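Local coordinates for ureidoglycolate hydrolase (PDB 4PXE) that hydrolyses (S)-ureidoglycolate to glyoxylate, ammonium and carbon dioxide in purine catabolism, working as a manganese-dependent homodimer, at the manganese (II) ion site. Sequence-based numbering; all coordinates share one arbitrary frame. Chains: chain A/B, Ureidoglycolate hydrolase.

The manganese (II) ion site. Residues chain A 92, 94, 103-104, 137-138, 208-209, 211, 377-378, 402; chain B 294. With MN (manganese (II) ion), chain C; MN (manganese (II) ion), chain D.
In this M20-family amidohydrolase the co-catalytic dimanganese centre takes its ligands from far-apart points of one chain: A:His92 just after strand 86-91, A:Asp103 just before helix 105-120, A:Glu138 in the loop beyond strand 129-133, A:His208 near the end of strand 203-209, and A:His402 in the loop before helix 410-429. A:Asp103, with CG anti to its backbone N (chi1 179°), spans both metals: OD1 binds MN (chain C), OD2 binds MN (chain D), and the ions lie 3.8 Å apart. Water 2 is the second bridge. OE1 of A:Glu137 lies 2.6 Å from the oxygen of water 2, a position suited to the family's general base; a bend at chi2 (-92°) takes this carboxylate over one face of the A:His92 ring, opposite A:Gly104 CA. NE2 of A:His92 and of A:His208, with waters 1 and 3, make up a near-octahedral arrangement around MN (chain C) together with A:Asp103 OD1 and water 2. MN (chain D) is nearly square pyramidal, with OE2 of A:Glu138, NE2 of A:His402 and water 4. Second-shell bonds help orient the ligands. ND1 of A:His208 donates almost straight to a lone pair of the A:Ile209 carbonyl O at 2.8 Å, while A:His378 turns its CE1 edge onto one face of the A:His208 ring, above the centre. The backbone N-H of A:Glu137 donates to the syn lone pair of A:Asp94 OD1 (171° at H), and that of A:Glu138 meets OD2 from above the carboxylate plane. Chain B contributes B:Asn294, whose ND2 donates to the syn lone pair of A:Glu138 OE1 at 2.9 Å, and whose carbonyl O accepts from ND1 of A:His402 at 2.8 Å, the donor lying above the carbonyl plane, not on a lone pair. An alanine here would remove the amide and would probably loosen the A:Glu138 carboxylate on its metal.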
# COMPACT_ATOMS: atom_id res chain seq x y z
N HIS A 92 -18.24 7.76 -19.30
CA HIS A 92 -16.97 8.23 -18.72
C HIS A 92 -15.78 7.63 -19.46
O HIS A 92 -15.92 6.63 -20.17
CB HIS A 92 -16.90 7.81 -17.25
CG HIS A 92 -16.89 6.33 -17.06
ND1 HIS A 92 -15.73 5.62 -16.81
CD2 HIS A 92 -17.89 5.42 -17.11
CE1 HIS A 92 -16.02 4.33 -16.72
NE2 HIS A 92 -17.32 4.19 -16.90
N ASP A 94 -12.59 7.69 -17.52
CA ASP A 94 -11.63 7.29 -16.50
C ASP A 94 -11.64 5.76 -16.31
O ASP A 94 -12.64 5.10 -16.64
CB ASP A 94 -11.73 8.10 -15.18
CG ASP A 94 -13.09 8.02 -14.49
OD1 ASP A 94 -14.13 7.80 -15.14
OD2 ASP A 94 -13.11 8.24 -13.26
N ASP A 103 -14.89 -0.29 -20.65
CA ASP A 103 -15.73 0.30 -19.61
C ASP A 103 -15.77 1.82 -19.76
O ASP A 103 -14.73 2.47 -19.81
CB ASP A 103 -15.14 -0.10 -18.25
CG ASP A 103 -15.90 0.46 -17.10
OD1 ASP A 103 -17.06 0.85 -17.25
OD2 ASP A 103 -15.32 0.52 -16.01
N GLY A 104 -16.97 2.37 -19.90
CA GLY A 104 -17.14 3.81 -20.10
C GLY A 104 -16.84 4.29 -21.52
O GLY A 104 -17.65 5.00 -22.15
N GLU A 137 -16.21 9.02 -13.37
CA GLU A 137 -17.25 8.18 -12.80
C GLU A 137 -16.68 7.23 -11.75
O GLU A 137 -17.39 6.77 -10.85
CB GLU A 137 -17.96 7.39 -13.91
CG GLU A 137 -19.14 6.55 -13.45
CD GLU A 137 -18.77 5.12 -13.10
OE1 GLU A 137 -17.62 4.69 -13.36
OE2 GLU A 137 -19.64 4.43 -12.53
N GLU A 138 -15.39 6.91 -11.87
CA GLU A 138 -14.76 5.96 -10.94
C GLU A 138 -14.32 6.64 -9.65
O GLU A 138 -13.93 7.81 -9.66
CB GLU A 138 -13.59 5.25 -11.62
CG GLU A 138 -14.00 4.50 -12.88
CD GLU A 138 -14.64 3.18 -12.61
OE1 GLU A 138 -15.06 2.88 -11.46
OE2 GLU A 138 -14.72 2.40 -13.58
N HIS A 208 -23.34 1.03 -22.81
CA HIS A 208 -22.30 0.50 -21.92
C HIS A 208 -22.15 -1.01 -22.12
O HIS A 208 -23.13 -1.71 -22.40
CB HIS A 208 -22.64 0.81 -20.44
CG HIS A 208 -21.44 0.84 -19.53
ND1 HIS A 208 -20.76 -0.29 -19.14
CD2 HIS A 208 -20.80 1.88 -18.94
CE1 HIS A 208 -19.76 0.04 -18.35
NE2 HIS A 208 -19.76 1.36 -18.21
N ILE A 209 -20.93 -1.52 -21.97
CA ILE A 209 -20.78 -2.97 -21.93
C ILE A 209 -21.55 -3.55 -20.75
O ILE A 209 -21.67 -2.91 -19.69
CB ILE A 209 -19.30 -3.41 -21.91
CG1 ILE A 209 -18.59 -2.90 -20.64
CG2 ILE A 209 -18.59 -2.93 -23.16
CD1 ILE A 209 -17.21 -3.56 -20.39
N GLN A 211 -20.87 -5.84 -18.57
CA GLN A 211 -20.11 -6.20 -17.36
C GLN A 211 -20.72 -7.42 -16.68
O GLN A 211 -20.65 -7.57 -15.45
CB GLN A 211 -19.97 -5.00 -16.41
CG GLN A 211 -19.39 -3.79 -17.11
CD GLN A 211 -19.24 -2.59 -16.22
OE1 GLN A 211 -20.22 -1.95 -15.84
NE2 GLN A 211 -17.99 -2.23 -15.92
N TYR A 377 -22.87 0.30 -11.02
CA TYR A 377 -23.50 1.62 -11.10
C TYR A 377 -22.91 2.38 -12.28
O TYR A 377 -21.92 1.94 -12.89
CB TYR A 377 -23.40 2.41 -9.77
CG TYR A 377 -21.99 2.57 -9.25
CD1 TYR A 377 -21.50 1.75 -8.22
CD2 TYR A 377 -21.14 3.53 -9.78
CE1 TYR A 377 -20.18 1.90 -7.75
CE2 TYR A 377 -19.84 3.69 -9.32
CZ TYR A 377 -19.37 2.88 -8.31
OH TYR A 377 -18.07 3.04 -7.87
N HIS A 378 -23.54 3.50 -12.63
CA HIS A 378 -23.19 4.27 -13.81
C HIS A 378 -23.62 5.71 -13.58
O HIS A 378 -24.43 5.97 -12.70
CB HIS A 378 -23.95 3.76 -15.03
CG HIS A 378 -23.73 2.32 -15.34
ND1 HIS A 378 -22.62 1.87 -16.03
CD2 HIS A 378 -24.49 1.23 -15.08
CE1 HIS A 378 -22.71 0.56 -16.18
NE2 HIS A 378 -23.83 0.15 -15.62
N HIS A 402 -13.23 -4.48 -15.31
CA HIS A 402 -12.26 -4.01 -14.31
C HIS A 402 -11.00 -4.86 -14.29
O HIS A 402 -10.36 -5.05 -13.25
CB HIS A 402 -12.89 -3.92 -12.91
CG HIS A 402 -13.75 -2.72 -12.72
ND1 HIS A 402 -14.38 -2.43 -11.53
CD2 HIS A 402 -14.09 -1.73 -13.58
CE1 HIS A 402 -15.07 -1.31 -11.66
NE2 HIS A 402 -14.90 -0.86 -12.89
N ASN B 294 -13.44 -0.96 -5.98
CA ASN B 294 -14.42 -1.66 -6.80
C ASN B 294 -13.81 -2.72 -7.73
O ASN B 294 -14.39 -3.10 -8.76
CB ASN B 294 -15.33 -0.67 -7.54
CG ASN B 294 -14.56 0.38 -8.35
OD1 ASN B 294 -13.35 0.57 -8.17
ND2 ASN B 294 -15.27 1.06 -9.25
MN MN C . -18.53 2.28 -16.47
MN MN D . -16.11 0.79 -13.96
O HOH W 1 -20.34 3.46 -15.95
O HOH W 2 -17.49 2.34 -14.50
O HOH W 3 -19.78 0.68 -15.05
O HOH W 4 -17.52 -0.37 -13.86